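Side-chain contacts in CrmK (Actinoalloteichus sp. WH1-2216-6, PDB 5I1V), which is a flavoenzyme with covalently bound FAD, probably an oxidase, involved in recycling shunt products during caerulomycin biosynthesis: residues 30-35 and 53-58; 42-47 and 164-169. All coordinates share one frame; numbering follows the deposited sequence.

Interaction 1 (30-35 and 53-58)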
loop_
_atom_site.group_PDB
_atom_site.type_symbol
_atom_site.label_atom_id
_atom_site.label_comp_id
_atom_site.label_asym_id
_atom_site.label_seq_id
_atom_site.Cartn_x
_atom_site.Cartn_y
_atom_site.Cartn_z
ATOM N N GLN A 30 -23.225 9.103 -6.519
ATOM C CA GLN A 30 -24.530 8.554 -6.204
ATOM C C GLN A 30 -25.261 7.985 -7.417
ATOM O O GLN A 30 -26.341 8.451 -7.786
ATOM C CB GLN A 30 -25.406 9.550 -5.411
ATOM C CG GLN A 30 -25.324 10.945 -5.895
ATOM C CD GLN A 30 -26.047 11.902 -4.947
ATOM O OE1 GLN A 30 -27.016 11.512 -4.250
ATOM N NE2 GLN A 30 -25.578 13.152 -4.906
ATOM N N PRO A 31 -24.684 6.960 -8.041
ATOM C CA PRO A 31 -25.401 6.374 -9.178
ATOM C C PRO A 31 -26.622 5.535 -8.770
ATOM O O PRO A 31 -26.789 5.127 -7.612
ATOM C CB PRO A 31 -24.313 5.490 -9.808
ATOM C CG PRO A 31 -23.611 4.987 -8.610
ATOM C CD PRO A 31 -23.442 6.232 -7.785
ATOM N N GLU A 32 -27.467 5.253 -9.749
ATOM C CA GLU A 32 -28.471 4.224 -9.658
ATOM C C GLU A 32 -27.871 2.906 -9.185
ATOM O O GLU A 32 -28.440 2.193 -8.350
ATOM C CB GLU A 32 -29.045 3.987 -11.056
ATOM C CG GLU A 32 -30.508 3.674 -11.086
ATOM C CD GLU A 32 -30.958 3.250 -12.481
ATOM O OE1 GLU A 32 -31.582 2.172 -12.552
ATOM O OE2 GLU A 32 -30.657 3.968 -13.475
ATOM N N TYR A 33 -26.729 2.553 -9.783
ATOM C CA TYR A 33 -26.015 1.397 -9.376
ATOM C C TYR A 33 -24.569 1.489 -9.809
ATOM O O TYR A 33 -24.221 2.227 -10.740
ATOM C CB TYR A 33 -26.694 0.106 -9.916
ATOM C CG TYR A 33 -26.867 0.010 -11.392
ATOM C CD1 TYR A 33 -25.902 -0.546 -12.193
ATOM C CD2 TYR A 33 -28.007 0.484 -11.987
ATOM C CE1 TYR A 33 -26.085 -0.667 -13.560
ATOM C CE2 TYR A 33 -28.184 0.424 -13.339
ATOM C CZ TYR A 33 -27.222 -0.165 -14.131
ATOM O OH TYR A 33 -27.408 -0.214 -15.497
ATOM N N PHE A 34 -23.719 0.748 -9.124
ATOM C CA PHE A 34 -22.384 0.401 -9.615
ATOM C C PHE A 34 -22.474 -0.971 -10.299
ATOM O O PHE A 34 -23.201 -1.915 -9.842
ATOM C CB PHE A 34 -21.384 0.316 -8.462
ATOM C CG PHE A 34 -21.208 1.607 -7.727
ATOM C CD1 PHE A 34 -22.016 1.915 -6.656
ATOM C CD2 PHE A 34 -20.219 2.496 -8.100
ATOM C CE1 PHE A 34 -21.824 3.089 -5.942
ATOM C CE2 PHE A 34 -20.036 3.665 -7.398
ATOM C CZ PHE A 34 -20.857 3.963 -6.343
ATOM N N ARG A 35 -21.708 -1.142 -11.371
ATOM C CA ARG A 35 -21.639 -2.444 -12.008
ATOM C C ARG A 35 -20.156 -2.862 -11.945
ATOM O O ARG A 35 -19.313 -2.063 -12.298
ATOM C CB ARG A 35 -22.150 -2.318 -13.455
ATOM C CG ARG A 35 -22.018 -3.596 -14.294
ATOM C CD ARG A 35 -22.880 -4.722 -13.839
ATOM N NE ARG A 35 -24.306 -4.371 -13.838
ATOM C CZ ARG A 35 -25.060 -4.284 -14.924
ATOM N NH1 ARG A 35 -24.562 -4.530 -16.133
ATOM N NH2 ARG A 35 -26.324 -3.971 -14.802
ATOM N N ALA A 53 -31.020 3.100 -22.758
ATOM C CA ALA A 53 -31.983 3.872 -22.003
ATOM C C ALA A 53 -31.500 5.294 -21.779
ATOM O O ALA A 53 -32.101 6.007 -21.009
ATOM C CB ALA A 53 -32.243 3.208 -20.659
ATOM N N GLY A 54 -30.415 5.699 -22.443
ATOM C CA GLY A 54 -29.930 7.057 -22.347
ATOM C C GLY A 54 -29.293 7.443 -21.017
ATOM O O GLY A 54 -29.174 8.624 -20.735
ATOM N N LYS A 55 -28.909 6.466 -20.197
ATOM C CA LYS A 55 -28.247 6.719 -18.884
ATOM C C LYS A 55 -26.854 7.232 -19.014
ATOM O O LYS A 55 -26.079 6.810 -19.886
ATOM C CB LYS A 55 -28.172 5.423 -18.066
ATOM C CG LYS A 55 -29.523 4.798 -17.883
ATOM C CD LYS A 55 -29.555 3.647 -16.899
ATOM C CE LYS A 55 -31.022 3.433 -16.528
ATOM N NZ LYS A 55 -31.199 2.228 -15.707
ATOM N N ARG A 56 -26.486 8.113 -18.093
ATOM C CA ARG A 56 -25.141 8.664 -18.073
ATOM C C ARG A 56 -24.215 7.649 -17.376
ATOM O O ARG A 56 -24.450 7.316 -16.215
ATOM C CB ARG A 56 -25.202 9.974 -17.284
ATOM C CG ARG A 56 -23.872 10.633 -17.059
ATOM C CD ARG A 56 -23.302 11.212 -18.359
ATOM N NE ARG A 56 -21.892 11.506 -18.122
ATOM C CZ ARG A 56 -21.474 12.502 -17.344
ATOM N NH1 ARG A 56 -22.339 13.343 -16.773
ATOM N NH2 ARG A 56 -20.169 12.673 -17.142
ATOM N N LEU A 57 -23.161 7.214 -18.081
ATOM C CA LEU A 57 -22.257 6.211 -17.626
ATOM C C LEU A 57 -20.845 6.763 -17.511
ATOM O O LEU A 57 -20.398 7.533 -18.384
ATOM C CB LEU A 57 -22.289 5.042 -18.603
ATOM C CG LEU A 57 -21.460 3.818 -18.180
ATOM C CD1 LEU A 57 -22.150 2.512 -18.537
ATOM C CD2 LEU A 57 -20.101 3.904 -18.860
ATOM N N THR A 58 -20.167 6.410 -16.418
ATOM C CA THR A 58 -18.735 6.645 -16.325
ATOM C C THR A 58 -18.062 5.379 -15.839
ATOM O O THR A 58 -18.700 4.477 -15.246
ATOM C CB THR A 58 -18.380 7.785 -15.358
ATOM O OG1 THR A 58 -18.957 7.502 -14.066
ATOM C CG2 THR A 58 -18.884 9.202 -15.903
#

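Interaction 2 (42-47 and 164-169)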
loop_
_atom_site.group_PDB
_atom_site.type_symbol
_atom_site.label_atom_id
_atom_site.label_comp_id
_atom_site.label_asym_id
_atom_site.label_seq_id
_atom_site.Cartn_x
_atom_site.Cartn_y
_atom_site.Cartn_z
ATOM N N GLN A 42 -18.917 -8.503 -20.395
ATOM C CA GLN A 42 -19.752 -7.910 -19.368
ATOM C C GLN A 42 -19.671 -6.339 -19.381
ATOM O O GLN A 42 -20.621 -5.627 -18.999
ATOM C CB GLN A 42 -19.378 -8.525 -18.033
ATOM C CG GLN A 42 -19.879 -9.930 -17.869
ATOM C CD GLN A 42 -19.410 -10.562 -16.571
ATOM O OE1 GLN A 42 -18.710 -9.933 -15.773
ATOM N NE2 GLN A 42 -19.781 -11.808 -16.359
ATOM N N VAL A 43 -18.539 -5.808 -19.809
ATOM C CA VAL A 43 -18.389 -4.369 -19.991
ATOM C C VAL A 43 -19.304 -3.922 -21.167
ATOM O O VAL A 43 -20.100 -2.958 -21.043
ATOM C CB VAL A 43 -16.935 -3.989 -20.217
ATOM C CG1 VAL A 43 -16.833 -2.509 -20.566
ATOM C CG2 VAL A 43 -16.096 -4.352 -19.005
ATOM N N VAL A 44 -19.253 -4.666 -22.278
ATOM C CA VAL A 44 -20.110 -4.410 -23.426
ATOM C C VAL A 44 -21.576 -4.416 -22.984
ATOM O O VAL A 44 -22.373 -3.545 -23.399
ATOM C CB VAL A 44 -19.902 -5.449 -24.545
ATOM C CG1 VAL A 44 -21.023 -5.409 -25.570
ATOM C CG2 VAL A 44 -18.561 -5.218 -25.215
ATOM N N GLU A 45 -21.935 -5.365 -22.170
ATOM C CA GLU A 45 -23.308 -5.454 -21.699
ATOM C C GLU A 45 -23.691 -4.284 -20.820
ATOM O O GLU A 45 -24.767 -3.717 -20.983
ATOM C CB GLU A 45 -23.525 -6.763 -20.961
ATOM C CG GLU A 45 -24.966 -7.148 -20.740
ATOM C CD GLU A 45 -25.090 -8.416 -19.888
ATOM O OE1 GLU A 45 -24.212 -9.334 -19.981
ATOM O OE2 GLU A 45 -26.056 -8.476 -19.099
ATOM N N ALA A 46 -22.785 -3.866 -19.949
ATOM C CA ALA A 46 -23.061 -2.727 -19.089
ATOM C C ALA A 46 -23.254 -1.473 -19.899
ATOM O O ALA A 46 -24.197 -0.724 -19.675
ATOM C CB ALA A 46 -21.931 -2.535 -18.099
ATOM N N VAL A 47 -22.383 -1.247 -20.875
ATOM C CA VAL A 47 -22.489 -0.075 -21.693
ATOM C C VAL A 47 -23.758 -0.079 -22.552
ATOM O O VAL A 47 -24.410 0.959 -22.703
ATOM C CB VAL A 47 -21.219 0.079 -22.551
ATOM C CG1 VAL A 47 -21.343 1.192 -23.580
ATOM C CG2 VAL A 47 -20.047 0.357 -21.658
ATOM N N GLY A 164 -25.867 3.463 -31.737
ATOM C CA GLY A 164 -25.895 2.967 -30.362
ATOM C C GLY A 164 -25.552 1.502 -30.202
ATOM O O GLY A 164 -25.710 0.951 -29.110
ATOM N N VAL A 165 -25.019 0.889 -31.253
ATOM C CA VAL A 165 -24.495 -0.484 -31.188
ATOM C C VAL A 165 -23.116 -0.532 -30.515
ATOM O O VAL A 165 -22.191 0.194 -30.945
ATOM C CB VAL A 165 -24.363 -1.041 -32.606
ATOM C CG1 VAL A 165 -23.675 -2.389 -32.603
ATOM C CG2 VAL A 165 -25.743 -1.137 -33.228
ATOM N N VAL A 166 -22.971 -1.394 -29.496
ATOM C CA VAL A 166 -21.725 -1.450 -28.701
ATOM C C VAL A 166 -20.835 -2.599 -29.201
ATOM O O VAL A 166 -21.278 -3.729 -29.362
ATOM C CB VAL A 166 -22.018 -1.593 -27.193
ATOM C CG1 VAL A 166 -20.737 -1.560 -26.368
ATOM C CG2 VAL A 166 -22.932 -0.491 -26.710
ATOM N N SER A 167 -19.581 -2.306 -29.503
ATOM C CA SER A 167 -18.660 -3.351 -29.878
ATOM C C SER A 167 -17.272 -3.125 -29.256
ATOM O O SER A 167 -17.050 -2.146 -28.518
ATOM C CB SER A 167 -18.622 -3.494 -31.400
ATOM O OG SER A 167 -18.182 -2.316 -31.963
ATOM N N THR A 168 -16.417 -4.107 -29.424
ATOM C CA THR A 168 -15.078 -4.099 -28.887
ATOM C C THR A 168 -14.109 -4.056 -30.030
ATOM O O THR A 168 -14.226 -4.834 -31.005
ATOM C CB THR A 168 -14.785 -5.353 -28.069
ATOM O OG1 THR A 168 -15.828 -5.552 -27.094
ATOM C CG2 THR A 168 -13.465 -5.169 -27.329
ATOM N N VAL A 169 -13.125 -3.194 -29.909
ATOM C CA VAL A 169 -12.105 -3.109 -30.923
ATOM C C VAL A 169 -10.741 -3.169 -30.267
ATOM O O VAL A 169 -10.544 -2.655 -29.177
ATOM C CB VAL A 169 -12.272 -1.855 -31.809
ATOM C CG1 VAL A 169 -13.643 -1.839 -32.466
ATOM C CG2 VAL A 169 -12.127 -0.577 -31.025
#

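Interaction 1 (30-35 and 53-58)
Lys55 reaches out from the start of 53-58 to meet the carboxylate of Glu32 in a salt bridge near the protein surface. Its CB leaves the backbone in the direction of 30-35, and with CG anti to the carbonyl carbon (chi1 -56°) the extended chain runs the whole way to the acid. CD is the first carbon to come near it, 3.6 Å from Glu32 OE2. CE then comes within 3.1 Å of that same OE2, so the oxygen meets the last methylene as well as the charge. The tip, Lys55 NZ, gives its shorter bond to Glu32 OE2, at 2.9 Å on the syn lone pair, and a weak one to Glu32 OE1 at 3.2 Å. The ammonium thus serves both oxygens unequally, and the lysine chain comes in roughly perpendicular to the glutamate chain. Strand 33-36, helix 40-52 and strand 57-60 form a beta-alpha-beta crossover of the FAD-binding domain, with strand 77-80 between the two parallel strands. The helix ends in a Schellman motif with Gly54 at C-prime, Lys55 N bonding to Ala50 O and Gly54 N to Val51 O, and the chain then leaves toward strand 57-60. With an alanine here the Glu32 carboxylate would probably lose this counter-charge and be freer to turn. Lys55 NZ also lies 4.2 Å from Tyr33 CE2, but at the ring edge and near its plane, which is not a cation-pi position. Glu32 OE1 sits in plane at the edge of the same ring, and the Tyr33 side chain also packs on Glu49 and Val77.

Interaction 2 (42-47 and 164-169)
Val166 and Val44 bury the most surface here, with Val47 adding a smaller share one helical turn further on. Val166, at the start of strand 166-172, directs its CB at helix 40-52 and sets both methyls against it. With CG1 opposite the backbone N (chi1 -176°), that methyl rests on Val44, 3.9 Å from its CG1. The other, Val166 CG2, meets Val47 CG1 at 3.9 Å. Val47 CG1 is almost as near the first branch, 4.0 Å from Val166 CG1, so this one methyl lies against both arms of Val166. Val44 and Val166 lie alongside each other, pointing opposite ways, rather than meeting head-on. The second branch of Val44 turns to Thr168, where CG2 comes within 3.3 Å of OG1, a close methyl-to-hydroxyl approach. Helix and strand segments run roughly antiparallel, at 146° with axes 8.3 Å apart. The strand is the outermost of a five-stranded antiparallel sheet, and the helix lies across this edge and the strands 152-160 and 196-202 beyond it. Val43 packs on Val158 and Val47 on Val160, both also touch Val196, and Val158 touches Val166 as well. Val47, buried, lies about 9 Å from the FAD, measured from its side chain, and about 6 Å from the side chain of the FAD-binding Val59. No hydrogen bond passes between the two segments, so burial of apolar surface and the fit of methyls, with one methyl against a hydroxyl, hold them together.

Overall arrangement
Both interactions belong to the FAD-binding domain and share one element: helix 40-52 supplies a face to interaction 2, while its C-terminal end leads into 53-58 of interaction 1. Each is partly buried, but interaction 1 rests on a charged pair near the surface, in the loops leading into two strands of the four-stranded sheet, whereas interaction 2 is apolar and joins the helix to the edge of the five-stranded sheet. Their centres are 14 Å apart, and they touch where Arg35 NH1 packs on Ala46 CA at 3.8 Å and Leu57 CD1 lies 4.0 Å from Ala46 O. The helix is thus held between the two sheets, with a salt bridge beyond its end and methyl packing along its flank.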